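Local coordinates for Oxidored_FMN domain-containing protein ([Pseudomonas] geniculata N1, PDB 6L6J) that probably oxidises the amine 6-hydroxypseudooxynicotine, and carries flavin mononucleotide, a [4Fe-4S] cluster and ADP, at residues Thr124-His129 with Thr184-Arg189; Arg117-Ser122 with Asn133-Arg138; Leu104-Ala109 with Arg149-Asp154; Arg271-Gly276 with Met567-Asn572. All blocks are in the same frame, centred on the assembly; numbering follows the deposited sequence.

Interaction 1 of 4, residues Thr124-His129 with Thr184-Arg189; sequences TTKYPH and TRVNKR
Neither segment forms regular helix or strand, and their backbones come closest at Thr124 and Asn187, whose CA atoms are 5.8 Å apart. They belong to the loops that follow the third and fourth strands of the TIM barrel, so the contact ties two neighbouring βα loops together at the protein surface. An Asx turn shapes the second: Asn187 OD1 accepts from Arg189 N at 3.0 Å, while its ND2 is held by the carbonyls of Phe181 and Tyr193. Within this turn Lys188 N is directed at Thr124 OG1, a 3.2 Å hydrogen bond with 155° at the hydrogen. The hydroxyl sits beside its own backbone N (chi1 -57°), which puts CG2 against the CB and CG of Lys188, crossing that chain at about a right angle. CB itself lies against Val186 O. Lys126 crosses Val186, CD to CG1 at 4.0 Å. Bends at chi3 and chi4 curl its NZ back to Tyr127 O at 2.6 Å and, close to the imidazole plane, to His129 ND1.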
loop_
_atom_site.group_PDB
_atom_site.type_symbol
_atom_site.label_atom_id
_atom_site.label_comp_id
_atom_site.label_asym_id
_atom_site.label_seq_id
_atom_site.Cartn_x
_atom_site.Cartn_y
_atom_site.Cartn_z
ATOM N N THR A 124 -2.015 3.858 31.362
ATOM C CA THR A 124 -2.568 2.751 32.185
ATOM C C THR A 124 -2.187 1.411 31.547
ATOM O O THR A 124 -2.337 1.294 30.306
ATOM C CB THR A 124 -4.085 2.918 32.339
ATOM O OG1 THR A 124 -4.267 4.218 32.921
ATOM C CG2 THR A 124 -4.739 1.834 33.178
ATOM N N THR A 125 -1.729 0.447 32.365
ATOM C CA THR A 125 -1.159 -0.846 31.898
ATOM C C THR A 125 -2.164 -1.578 31.014
ATOM O O THR A 125 -3.351 -1.676 31.361
ATOM C CB THR A 125 -0.739 -1.792 33.026
ATOM O OG1 THR A 125 0.264 -1.138 33.785
ATOM C CG2 THR A 125 -0.116 -3.083 32.544
ATOM N N LYS A 126 -1.649 -2.106 29.918
ATOM C CA LYS A 126 -2.358 -3.040 29.021
ATOM C C LYS A 126 -1.294 -3.688 28.135
ATOM O O LYS A 126 -0.190 -3.115 28.040
ATOM C CB LYS A 126 -3.400 -2.278 28.205
ATOM C CG LYS A 126 -2.852 -1.241 27.225
ATOM C CD LYS A 126 -3.891 -0.673 26.279
ATOM C CE LYS A 126 -4.784 -1.708 25.609
ATOM N NZ LYS A 126 -4.058 -2.587 24.663
ATOM N N TYR A 127 -1.604 -4.826 27.509
ATOM C CA TYR A 127 -0.751 -5.411 26.440
ATOM C C TYR A 127 -0.786 -4.441 25.266
ATOM O O TYR A 127 -1.744 -3.706 25.094
ATOM C CB TYR A 127 -1.203 -6.831 26.095
ATOM C CG TYR A 127 -1.069 -7.819 27.227
ATOM C CD1 TYR A 127 0.166 -8.334 27.582
ATOM C CD2 TYR A 127 -2.177 -8.274 27.917
ATOM C CE1 TYR A 127 0.313 -9.260 28.603
ATOM C CE2 TYR A 127 -2.049 -9.198 28.941
ATOM C CZ TYR A 127 -0.803 -9.693 29.281
ATOM O OH TYR A 127 -0.681 -10.594 30.286
ATOM N N PRO A 128 0.282 -4.351 24.457
ATOM C CA PRO A 128 0.259 -3.528 23.243
ATOM C C PRO A 128 -0.943 -3.777 22.303
ATOM O O PRO A 128 -1.369 -4.878 22.154
ATOM C CB PRO A 128 1.552 -3.957 22.533
ATOM C CG PRO A 128 2.462 -4.407 23.640
ATOM C CD PRO A 128 1.559 -5.041 24.669
ATOM N N HIS A 129 -1.426 -2.745 21.623
ATOM C CA HIS A 129 -2.631 -2.824 20.758
ATOM C C HIS A 129 -2.426 -3.878 19.660
ATOM O O HIS A 129 -3.336 -4.724 19.491
ATOM C CB HIS A 129 -3.025 -1.460 20.180
ATOM C CG HIS A 129 -2.908 -0.292 21.113
ATOM N ND1 HIS A 129 -3.381 -0.311 22.431
ATOM C CD2 HIS A 129 -2.414 0.956 20.903
ATOM C CE1 HIS A 129 -3.159 0.869 22.982
ATOM N NE2 HIS A 129 -2.554 1.664 22.068
ATOM N N THR A 184 -10.114 7.905 26.382
ATOM C CA THR A 184 -10.748 7.430 27.648
ATOM C C THR A 184 -10.813 5.908 27.692
ATOM O O THR A 184 -10.890 5.383 28.806
ATOM C CB THR A 184 -12.163 7.966 27.873
ATOM O OG1 THR A 184 -12.904 7.774 26.671
ATOM C CG2 THR A 184 -12.156 9.427 28.263
ATOM N N ARG A 185 -10.780 5.236 26.541
ATOM C CA ARG A 185 -10.729 3.752 26.485
ATOM C C ARG A 185 -9.370 3.225 26.969
ATOM O O ARG A 185 -9.323 2.066 27.375
ATOM C CB ARG A 185 -11.035 3.236 25.082
ATOM C CG ARG A 185 -12.449 2.688 24.944
ATOM C CD ARG A 185 -12.729 2.448 23.484
ATOM N NE ARG A 185 -14.055 1.993 23.088
ATOM C CZ ARG A 185 -14.593 0.825 23.417
ATOM N NH1 ARG A 185 -15.797 0.509 22.962
ATOM N NH2 ARG A 185 -13.950 -0.011 24.216
ATOM N N VAL A 186 -8.321 4.043 26.948
ATOM C CA VAL A 186 -6.937 3.656 27.350
ATOM C C VAL A 186 -6.534 4.396 28.631
ATOM O O VAL A 186 -5.946 3.750 29.522
ATOM C CB VAL A 186 -5.897 3.931 26.241
ATOM C CG1 VAL A 186 -4.592 3.226 26.541
ATOM C CG2 VAL A 186 -6.383 3.558 24.846
ATOM N N ASN A 187 -6.741 5.713 28.685
ATOM C CA ASN A 187 -6.382 6.521 29.876
ATOM C C ASN A 187 -7.433 6.244 30.955
ATOM O O ASN A 187 -8.633 6.482 30.669
ATOM C CB ASN A 187 -6.238 8.005 29.538
ATOM C CG ASN A 187 -5.560 8.789 30.639
ATOM O OD1 ASN A 187 -5.446 8.305 31.759
ATOM N ND2 ASN A 187 -5.108 9.999 30.344
ATOM N N LYS A 188 -7.009 5.690 32.099
ATOM C CA LYS A 188 -7.876 5.412 33.282
ATOM C C LYS A 188 -7.294 6.119 34.509
ATOM O O LYS A 188 -7.693 5.777 35.634
ATOM C CB LYS A 188 -7.986 3.909 33.569
ATOM C CG LYS A 188 -8.546 3.057 32.432
ATOM C CD LYS A 188 -9.998 3.283 32.142
ATOM C CE LYS A 188 -10.367 2.904 30.722
ATOM N NZ LYS A 188 -11.824 3.034 30.460
ATOM N N ARG A 189 -6.408 7.082 34.280
ATOM C CA ARG A 189 -5.647 7.757 35.351
ATOM C C ARG A 189 -6.586 8.658 36.161
ATOM O O ARG A 189 -7.644 9.103 35.618
ATOM C CB ARG A 189 -4.507 8.569 34.733
ATOM C CG ARG A 189 -3.477 7.753 33.962
ATOM C CD ARG A 189 -2.435 8.669 33.378
ATOM N NE ARG A 189 -1.552 9.210 34.412
ATOM C CZ ARG A 189 -0.363 8.716 34.750
ATOM N NH1 ARG A 189 0.117 7.636 34.156
ATOM N NH2 ARG A 189 0.339 9.298 35.702
#

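Interaction 2 of 4, residues Arg117-Ser122 with Asn133-Arg138; sequences REHPLS and NPIAAR
Arg138 N donates to Pro120 O at 2.8 Å and nearly straight, 164° at the hydrogen, though it approaches from above the carbonyl plane. On the far side of the same residue Arg138 O receives only a weak bond from Ser122 N. The carbonyl of Pro120 is touched a second time by the CA-H of Ala137, with CA 3.4 Å from the oxygen. Around this backbone ladder the apolar contacts are small: Pro120 CD rests on Ile135 CG1 at 3.7 Å, and the CB atoms of Ser122 and Ala137 meet. Leu121 and Arg138 face each other across a parallel bridge, the single rung of a two-stranded sheet (121-122 with 138-139) built within the long loop after the third barrel strand. Their side chains leave by the same face and run side by side, with Leu121 CD2 3.5 Å from Arg138 NE. CG of Arg138 takes the crowded position between N and carbonyl carbon (chi1 80°), and the chain extends from there, passing His119 CB. Water 1 lies in the guanidinium plane, accepting from NE at 2.9 Å and donating to His119 O and Glu118 OE1; that carboxylate oxygen also takes His119 N on its anti lone pair. Water 2 joins His119 ND1, in the ring plane, to Ala136 O. Beyond them, Asp144 forms a salt bridge with Arg138 NH2.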
loop_
_atom_site.group_PDB
_atom_site.type_symbol
_atom_site.label_atom_id
_atom_site.label_comp_id
_atom_site.label_asym_id
_atom_site.label_seq_id
_atom_site.Cartn_x
_atom_site.Cartn_y
_atom_site.Cartn_z
ATOM N N ARG A 117 15.048 -4.565 24.373
ATOM C CA ARG A 117 14.366 -5.391 25.398
ATOM C C ARG A 117 13.890 -4.454 26.500
ATOM O O ARG A 117 14.305 -4.584 27.642
ATOM C CB ARG A 117 15.309 -6.476 25.923
ATOM C CG ARG A 117 15.603 -7.584 24.928
ATOM C CD ARG A 117 16.725 -7.240 23.969
ATOM N NE ARG A 117 17.222 -8.453 23.329
ATOM C CZ ARG A 117 16.634 -9.089 22.317
ATOM N NH1 ARG A 117 15.541 -8.601 21.769
ATOM N NH2 ARG A 117 17.154 -10.207 21.838
ATOM N N GLU A 118 13.033 -3.520 26.135
ATOM C CA GLU A 118 12.614 -2.416 27.024
ATOM C C GLU A 118 11.127 -2.590 27.341
ATOM O O GLU A 118 10.472 -3.455 26.694
ATOM C CB GLU A 118 13.012 -1.102 26.342
ATOM C CG GLU A 118 12.684 0.133 27.143
ATOM C CD GLU A 118 13.407 0.293 28.463
ATOM O OE1 GLU A 118 12.819 -0.072 29.528
ATOM O OE2 GLU A 118 14.527 0.809 28.421
ATOM N N HIS A 119 10.657 -1.876 28.370
ATOM C CA HIS A 119 9.231 -1.811 28.780
ATOM C C HIS A 119 8.534 -0.699 27.989
ATOM O O HIS A 119 8.943 0.449 28.033
ATOM C CB HIS A 119 9.125 -1.627 30.297
ATOM C CG HIS A 119 9.751 -2.723 31.082
ATOM N ND1 HIS A 119 9.036 -3.851 31.495
ATOM C CD2 HIS A 119 11.002 -2.850 31.593
ATOM C CE1 HIS A 119 9.842 -4.639 32.205
ATOM N NE2 HIS A 119 11.064 -4.042 32.283
ATOM N N PRO A 120 7.494 -1.004 27.195
ATOM C CA PRO A 120 6.690 0.041 26.557
ATOM C C PRO A 120 5.849 0.811 27.592
ATOM O O PRO A 120 5.656 0.338 28.709
ATOM C CB PRO A 120 5.770 -0.711 25.574
ATOM C CG PRO A 120 6.322 -2.121 25.527
ATOM C CD PRO A 120 7.035 -2.354 26.844
ATOM N N LEU A 121 5.333 1.967 27.191
ATOM C CA LEU A 121 4.694 2.934 28.117
ATOM C C LEU A 121 3.204 3.091 27.764
ATOM O O LEU A 121 2.830 2.878 26.605
ATOM C CB LEU A 121 5.451 4.264 28.044
ATOM C CG LEU A 121 6.971 4.169 28.096
ATOM C CD1 LEU A 121 7.583 5.528 27.822
ATOM C CD2 LEU A 121 7.465 3.621 29.433
ATOM N N SER A 122 2.396 3.439 28.763
ATOM C CA SER A 122 0.944 3.686 28.643
ATOM C C SER A 122 0.513 4.578 29.801
ATOM O O SER A 122 1.139 4.504 30.870
ATOM C CB SER A 122 0.181 2.387 28.640
ATOM O OG SER A 122 -1.232 2.597 28.606
ATOM N N ASN A 133 3.179 -10.222 21.792
ATOM C CA ASN A 133 4.428 -10.382 22.578
ATOM C C ASN A 133 4.086 -10.334 24.061
ATOM O O ASN A 133 3.264 -9.515 24.478
ATOM C CB ASN A 133 5.481 -9.310 22.264
ATOM C CG ASN A 133 5.930 -9.340 20.819
ATOM O OD1 ASN A 133 5.116 -9.171 19.912
ATOM N ND2 ASN A 133 7.209 -9.597 20.603
ATOM N N PRO A 134 4.686 -11.233 24.878
ATOM C CA PRO A 134 4.422 -11.281 26.316
ATOM C C PRO A 134 5.231 -10.204 27.030
ATOM O O PRO A 134 6.158 -10.553 27.746
ATOM C CB PRO A 134 4.855 -12.706 26.707
ATOM C CG PRO A 134 5.949 -13.053 25.711
ATOM C CD PRO A 134 5.567 -12.333 24.439
ATOM N N ILE A 135 4.893 -8.937 26.767
ATOM C CA ILE A 135 5.466 -7.729 27.440
ATOM C C ILE A 135 4.337 -6.706 27.568
ATOM O O ILE A 135 3.712 -6.370 26.540
ATOM C CB ILE A 135 6.699 -7.180 26.676
ATOM C CG1 ILE A 135 7.322 -5.968 27.373
ATOM C CG2 ILE A 135 6.385 -6.900 25.215
ATOM C CD1 ILE A 135 8.172 -6.329 28.555
ATOM N N ALA A 136 4.042 -6.278 28.796
ATOM C CA ALA A 136 2.965 -5.304 29.112
ATOM C C ALA A 136 3.493 -3.882 28.908
ATOM O O ALA A 136 4.676 -3.651 29.189
ATOM C CB ALA A 136 2.465 -5.502 30.520
ATOM N N ALA A 137 2.633 -2.984 28.418
ATOM C CA ALA A 137 2.825 -1.520 28.398
ATOM C C ALA A 137 2.624 -0.989 29.818
ATOM O O ALA A 137 1.493 -1.065 30.301
ATOM C CB ALA A 137 1.865 -0.904 27.404
ATOM N N ARG A 138 3.660 -0.452 30.459
ATOM C CA ARG A 138 3.637 -0.147 31.927
ATOM C C ARG A 138 2.939 1.200 32.175
ATOM O O ARG A 138 3.098 2.089 31.365
ATOM C CB ARG A 138 5.047 -0.220 32.552
ATOM C CG ARG A 138 5.912 1.011 32.324
ATOM C CD ARG A 138 7.357 0.753 32.666
ATOM N NE ARG A 138 8.212 1.890 32.355
ATOM C CZ ARG A 138 8.238 3.043 33.039
ATOM N NH1 ARG A 138 7.465 3.225 34.099
ATOM N NH2 ARG A 138 9.035 4.020 32.645
HETATM O O HOH W 1 10.198 1.615 30.216
HETATM O O HOH W 2 6.504 -4.546 30.832
#

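Interaction 3 of 4, residues Leu104-Ala109 with Arg149-Asp154; sequences LAHAGA and RRWYRD. With SO4 (sulfate ion), chain F.
The rings of His106 and Trp151 meet rim to rim, their planes only 14° apart and their centroids (Trp151 six-membered ring) 5.7 Å apart, with Trp151 CZ3 reaching 3.7 Å from His106 NE2; His64 stacks on the indole. At the indole's edge NE1 donates to sulfate O3 at 3.2 Å. The guanidinium of Arg150 has Trp151 CD1 over one face and the sulfate, probably from the crystallisation liquor, at its edge, NH1 bonding O1 and NH2 bonding O3. Tyr152 has water 3 at its edge, in plane, and its CE1 lies 3.7 Å from Leu104 CB. Trp151 and Tyr152 join helix 142-162 to the end of strand 99-105, the third strand of the TIM barrel, and to the loop that follows it. Tyr152 OH donates to Leu104 O at 2.7 Å, from above the carbonyl plane, and is also bonded by Tyr170 N on the next strand. A phenylalanine here would lack the hydroxyl that bonds Leu104 O, Tyr170 N and water 3, and would probably weaken the tie between the helix and the two strands. His106 is fixed in rotation at both nitrogens, ND1 accepting from Gly108 N and NE2 bonded to Thr66 OG1. With Tyr152 OH giving its proton to Leu104 O, the buried phenol is likely neutral and acts as both donor and acceptor.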
loop_
_atom_site.group_PDB
_atom_site.type_symbol
_atom_site.label_atom_id
_atom_site.label_comp_id
_atom_site.label_asym_id
_atom_site.label_seq_id
_atom_site.Cartn_x
_atom_site.Cartn_y
_atom_site.Cartn_z
ATOM N N LEU A 104 8.755 12.580 14.221
ATOM C CA LEU A 104 9.183 12.213 15.594
ATOM C C LEU A 104 7.999 11.551 16.292
ATOM O O LEU A 104 6.926 12.164 16.331
ATOM C CB LEU A 104 9.649 13.467 16.334
ATOM C CG LEU A 104 10.999 14.021 15.866
ATOM C CD1 LEU A 104 11.471 15.129 16.803
ATOM C CD2 LEU A 104 12.053 12.916 15.768
ATOM N N ALA A 105 8.210 10.329 16.786
ATOM C CA ALA A 105 7.141 9.398 17.218
ATOM C C ALA A 105 7.525 8.711 18.525
ATOM O O ALA A 105 8.682 8.305 18.658
ATOM C CB ALA A 105 6.911 8.374 16.133
ATOM N N HIS A 106 6.566 8.558 19.436
ATOM C CA HIS A 106 6.669 7.624 20.589
ATOM C C HIS A 106 5.419 6.748 20.594
ATOM O O HIS A 106 4.314 7.322 20.691
ATOM C CB HIS A 106 6.894 8.339 21.933
ATOM C CG HIS A 106 7.311 7.382 22.995
ATOM N ND1 HIS A 106 6.472 6.369 23.443
ATOM C CD2 HIS A 106 8.483 7.217 23.646
ATOM C CE1 HIS A 106 7.096 5.649 24.351
ATOM N NE2 HIS A 106 8.343 6.134 24.477
ATOM N N ALA A 107 5.605 5.426 20.519
ATOM C CA ALA A 107 4.573 4.450 20.118
ATOM C C ALA A 107 3.654 4.119 21.302
ATOM O O ALA A 107 2.653 3.442 21.095
ATOM C CB ALA A 107 5.246 3.222 19.548
ATOM N N GLY A 108 3.984 4.576 22.508
ATOM C CA GLY A 108 3.252 4.199 23.731
ATOM C C GLY A 108 2.908 2.705 23.731
ATOM O O GLY A 108 3.833 1.880 23.708
ATOM N N ALA A 109 1.615 2.377 23.732
ATOM C CA ALA A 109 1.074 1.016 23.928
ATOM C C ALA A 109 0.673 0.419 22.571
ATOM O O ALA A 109 -0.381 -0.237 22.510
ATOM C CB ALA A 109 -0.094 1.094 24.879
ATOM N N ARG A 149 8.980 14.108 27.925
ATOM C CA ARG A 149 9.057 15.471 27.353
ATOM C C ARG A 149 10.517 15.816 27.054
ATOM O O ARG A 149 10.778 16.372 25.977
ATOM C CB ARG A 149 8.415 16.463 28.317
ATOM C CG ARG A 149 6.903 16.327 28.408
ATOM C CD ARG A 149 6.364 17.177 29.530
ATOM N NE ARG A 149 6.669 18.588 29.352
ATOM C CZ ARG A 149 6.377 19.538 30.233
ATOM N NH1 ARG A 149 5.797 19.231 31.378
ATOM N NH2 ARG A 149 6.663 20.797 29.969
ATOM N N ARG A 150 11.429 15.458 27.960
ATOM C CA ARG A 150 12.893 15.549 27.732
ATOM C C ARG A 150 13.188 14.842 26.403
ATOM O O ARG A 150 13.718 15.519 25.514
ATOM C CB ARG A 150 13.659 15.006 28.943
ATOM C CG ARG A 150 15.180 15.093 28.858
ATOM C CD ARG A 150 15.863 14.593 30.134
ATOM N NE ARG A 150 15.436 13.258 30.582
ATOM C CZ ARG A 150 15.987 12.109 30.198
ATOM N NH1 ARG A 150 16.992 12.097 29.340
ATOM N NH2 ARG A 150 15.526 10.962 30.663
ATOM N N TRP A 151 12.764 13.582 26.231
ATOM C CA TRP A 151 13.048 12.764 25.014
ATOM C C TRP A 151 12.560 13.501 23.767
ATOM O O TRP A 151 13.275 13.500 22.761
ATOM C CB TRP A 151 12.421 11.358 25.054
ATOM C CG TRP A 151 12.707 10.533 26.268
ATOM C CD1 TRP A 151 13.799 10.600 27.085
ATOM C CD2 TRP A 151 11.879 9.481 26.793
ATOM N NE1 TRP A 151 13.686 9.682 28.103
ATOM C CE2 TRP A 151 12.517 8.985 27.950
ATOM C CE3 TRP A 151 10.666 8.912 26.404
ATOM C CZ2 TRP A 151 11.972 7.961 28.721
ATOM C CZ3 TRP A 151 10.106 7.930 27.190
ATOM C CH2 TRP A 151 10.754 7.459 28.330
ATOM N N TYR A 152 11.366 14.081 23.819
ATOM C CA TYR A 152 10.717 14.706 22.632
ATOM C C TYR A 152 11.544 15.934 22.269
ATOM O O TYR A 152 12.203 15.904 21.233
ATOM C CB TYR A 152 9.231 14.991 22.873
ATOM C CG TYR A 152 8.339 14.439 21.791
ATOM C CD1 TYR A 152 8.560 14.749 20.457
ATOM C CD2 TYR A 152 7.281 13.593 22.084
ATOM C CE1 TYR A 152 7.754 14.245 19.447
ATOM C CE2 TYR A 152 6.463 13.085 21.086
ATOM C CZ TYR A 152 6.700 13.409 19.760
ATOM O OH TYR A 152 5.916 12.901 18.763
ATOM N N ARG A 153 11.561 16.929 23.157
ATOM C CA ARG A 153 12.434 18.140 23.100
ATOM C C ARG A 153 13.810 17.764 22.515
ATOM O O ARG A 153 14.171 18.325 21.484
ATOM C CB ARG A 153 12.522 18.746 24.510
ATOM C CG ARG A 153 13.403 19.979 24.648
ATOM C CD ARG A 153 13.771 20.237 26.106
ATOM N NE ARG A 153 15.042 19.637 26.534
ATOM C CZ ARG A 153 15.305 19.176 27.769
ATOM N NH1 ARG A 153 14.386 19.215 28.728
ATOM N NH2 ARG A 153 16.496 18.660 28.042
ATOM N N ASP A 154 14.525 16.816 23.121
ATOM C CA ASP A 154 15.924 16.438 22.755
ATOM C C ASP A 154 15.984 15.828 21.344
ATOM O O ASP A 154 16.888 16.184 20.580
ATOM C CB ASP A 154 16.554 15.494 23.788
ATOM C CG ASP A 154 17.014 16.207 25.047
ATOM O OD1 ASP A 154 17.003 17.448 25.054
ATOM O OD2 ASP A 154 17.383 15.529 26.007
HETATM S S SO4 F . 17.061 8.310 29.444
HETATM O O1 SO4 F . 17.368 9.415 28.576
HETATM O O2 SO4 F . 18.178 8.073 30.345
HETATM O O3 SO4 F . 15.864 8.621 30.194
HETATM O O4 SO4 F . 16.844 7.125 28.649
HETATM O O HOH W 3 3.907 10.462 19.587
#

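Interaction 4 of 4, residues Arg271-Gly276 with Met567-Asn572; sequences RFFEEG and MVHVVN
Helix 567-577, part of the OYE-like second alpha/beta domain, meets the loop after the sixth TIM-barrel strand through an aromatic cluster of Phe272, Phe273 and His569. The CB of His569 sits over the face of the Phe272 ring, 3.5 Å from its centroid and 16° off the normal, a CH-pi contact; the two rings themselves are oblique. Phe273 instead turns its edge to the imidazole face, with planes at 68° and CE1 3.5 Å from His569 NE2. Val568 CG1 covers the opposite face of the imidazole. Alongside, Val570 CG2 touches Phe272 CZ at 4.0 Å and lies over one face of the Arg271 guanidinium, 3.8 Å from NH2, while Arg271 NE pairs with Glu566. An alanine in place of Phe272 would take away the ring face that receives His569 CB, and would probably loosen the contact between the two domains. No hydrogen bond crosses between the two segments. His569 NE2 is bonded to the carbonyl oxygen of Ala264, so it probably carries the proton and holds the imidazole's rotation while its face receives Phe273.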
loop_
_atom_site.group_PDB
_atom_site.type_symbol
_atom_site.label_atom_id
_atom_site.label_comp_id
_atom_site.label_asym_id
_atom_site.label_seq_id
_atom_site.Cartn_x
_atom_site.Cartn_y
_atom_site.Cartn_z
ATOM N N ARG A 271 -10.759 -1.314 -2.872
ATOM C CA ARG A 271 -11.931 -2.228 -2.680
ATOM C C ARG A 271 -13.045 -1.578 -1.809
ATOM O O ARG A 271 -14.198 -2.045 -1.845
ATOM C CB ARG A 271 -11.482 -3.571 -2.072
ATOM C CG ARG A 271 -10.863 -4.531 -3.079
ATOM C CD ARG A 271 -11.074 -5.982 -2.750
ATOM N NE ARG A 271 -10.182 -6.447 -1.698
ATOM C CZ ARG A 271 -10.212 -7.661 -1.145
ATOM N NH1 ARG A 271 -11.117 -8.567 -1.506
ATOM N NH2 ARG A 271 -9.311 -7.969 -0.229
ATOM N N PHE A 272 -12.748 -0.549 -1.015
ATOM C CA PHE A 272 -13.680 -0.057 0.023
ATOM C C PHE A 272 -13.706 1.474 0.106
ATOM O O PHE A 272 -14.695 1.996 0.652
ATOM C CB PHE A 272 -13.323 -0.718 1.351
ATOM C CG PHE A 272 -13.457 -2.220 1.342
ATOM C CD1 PHE A 272 -14.709 -2.818 1.266
ATOM C CD2 PHE A 272 -12.330 -3.040 1.385
ATOM C CE1 PHE A 272 -14.836 -4.199 1.255
ATOM C CE2 PHE A 272 -12.456 -4.422 1.374
ATOM C CZ PHE A 272 -13.706 -5.000 1.311
ATOM N N PHE A 273 -12.686 2.182 -0.397
ATOM C CA PHE A 273 -12.657 3.667 -0.386
ATOM C C PHE A 273 -12.416 4.168 -1.808
ATOM O O PHE A 273 -11.940 3.368 -2.578
ATOM C CB PHE A 273 -11.623 4.127 0.644
ATOM C CG PHE A 273 -11.849 3.588 2.036
ATOM C CD1 PHE A 273 -11.485 2.287 2.356
ATOM C CD2 PHE A 273 -12.413 4.375 3.035
ATOM C CE1 PHE A 273 -11.684 1.785 3.640
ATOM C CE2 PHE A 273 -12.615 3.873 4.314
ATOM C CZ PHE A 273 -12.253 2.575 4.617
ATOM N N GLU A 274 -12.792 5.409 -2.135
ATOM C CA GLU A 274 -12.305 6.150 -3.346
ATOM C C GLU A 274 -11.682 7.479 -2.898
ATOM O O GLU A 274 -11.595 7.717 -1.679
ATOM C CB GLU A 274 -13.418 6.326 -4.399
ATOM C CG GLU A 274 -12.925 6.557 -5.868
ATOM C CD GLU A 274 -12.030 5.527 -6.574
ATOM O OE1 GLU A 274 -11.595 4.544 -5.935
ATOM O OE2 GLU A 274 -11.756 5.697 -7.754
ATOM N N GLU A 275 -11.224 8.284 -3.858
ATOM C CA GLU A 275 -10.496 9.559 -3.634
ATOM C C GLU A 275 -11.206 10.467 -2.632
ATOM O O GLU A 275 -12.409 10.572 -2.663
ATOM C CB GLU A 275 -10.358 10.349 -4.926
ATOM C CG GLU A 275 -9.219 9.878 -5.790
ATOM C CD GLU A 275 -8.853 10.918 -6.825
ATOM O OE1 GLU A 275 -8.150 11.928 -6.462
ATOM O OE2 GLU A 275 -9.301 10.710 -7.982
ATOM N N GLY A 276 -10.423 11.160 -1.819
ATOM C CA GLY A 276 -10.895 12.209 -0.905
ATOM C C GLY A 276 -12.062 11.727 -0.079
ATOM O O GLY A 276 -12.996 12.498 0.058
ATOM N N MET A 567 -8.768 -6.759 6.057
ATOM C CA MET A 567 -9.487 -7.852 6.778
ATOM C C MET A 567 -10.774 -7.285 7.385
ATOM O O MET A 567 -11.849 -7.822 7.078
ATOM C CB MET A 567 -8.664 -8.518 7.886
ATOM C CG MET A 567 -9.144 -9.957 8.125
ATOM S SD MET A 567 -8.519 -10.799 9.598
ATOM C CE MET A 567 -6.758 -10.576 9.349
ATOM N N VAL A 568 -10.664 -6.210 8.168
ATOM C CA VAL A 568 -11.814 -5.635 8.920
ATOM C C VAL A 568 -12.910 -5.196 7.934
ATOM O O VAL A 568 -14.077 -5.260 8.292
ATOM C CB VAL A 568 -11.346 -4.486 9.829
ATOM C CG1 VAL A 568 -10.779 -3.326 9.012
ATOM C CG2 VAL A 568 -12.445 -3.997 10.760
ATOM N N HIS A 569 -12.549 -4.733 6.739
ATOM C CA HIS A 569 -13.507 -4.246 5.706
ATOM C C HIS A 569 -14.126 -5.435 4.969
ATOM O O HIS A 569 -15.340 -5.363 4.684
ATOM C CB HIS A 569 -12.846 -3.269 4.713
ATOM C CG HIS A 569 -12.195 -2.114 5.379
ATOM N ND1 HIS A 569 -12.749 -1.506 6.478
ATOM C CD2 HIS A 569 -11.018 -1.504 5.147
ATOM C CE1 HIS A 569 -11.952 -0.544 6.888
ATOM N NE2 HIS A 569 -10.860 -0.540 6.104
ATOM N N VAL A 570 -13.340 -6.471 4.646
ATOM C CA VAL A 570 -13.870 -7.689 3.970
ATOM C C VAL A 570 -14.924 -8.303 4.904
ATOM O O VAL A 570 -16.082 -8.496 4.443
ATOM C CB VAL A 570 -12.782 -8.711 3.599
ATOM C CG1 VAL A 570 -13.393 -9.905 2.896
ATOM C CG2 VAL A 570 -11.682 -8.126 2.726
ATOM N N VAL A 571 -14.547 -8.568 6.164
ATOM C CA VAL A 571 -15.452 -9.142 7.201
ATOM C C VAL A 571 -16.736 -8.290 7.258
ATOM O O VAL A 571 -17.816 -8.857 6.960
ATOM C CB VAL A 571 -14.758 -9.266 8.572
ATOM C CG1 VAL A 571 -15.734 -9.641 9.673
ATOM C CG2 VAL A 571 -13.612 -10.254 8.539
ATOM N N ASN A 572 -16.646 -6.995 7.592
ATOM C CA ASN A 572 -17.838 -6.094 7.677
ATOM C C ASN A 572 -18.679 -6.230 6.405
ATOM O O ASN A 572 -19.894 -6.332 6.527
ATOM C CB ASN A 572 -17.504 -4.615 7.861
ATOM C CG ASN A 572 -16.959 -4.310 9.237
ATOM O OD1 ASN A 572 -16.956 -5.173 10.100
ATOM N ND2 ASN A 572 -16.447 -3.097 9.429
#

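Overall arrangement
Interactions 1, 2 and 3 form one continuous patch on the TIM barrel, their centres 12 to 18 Å apart. Interaction 2 is nested inside the chain loop closed by interaction 3, and Leu121 CD1 packs 3.5 Å from both His106 NE2 and Trp151 CZ3. Backbone contacts tie interaction 1 to the other two: Lys126 O lies 2.9 Å from Ala137 N, and His129 N lies 2.9 Å from Ala109 O, both probable hydrogen bonds. Interaction 4 stands apart, its centre 28 to 32 Å away, and joins the barrel to another domain. Two contacts approach the flavin: the side chains of Ala105 in interaction 3 and Phe273 in interaction 4 are about 7 and 8 Å from FMN.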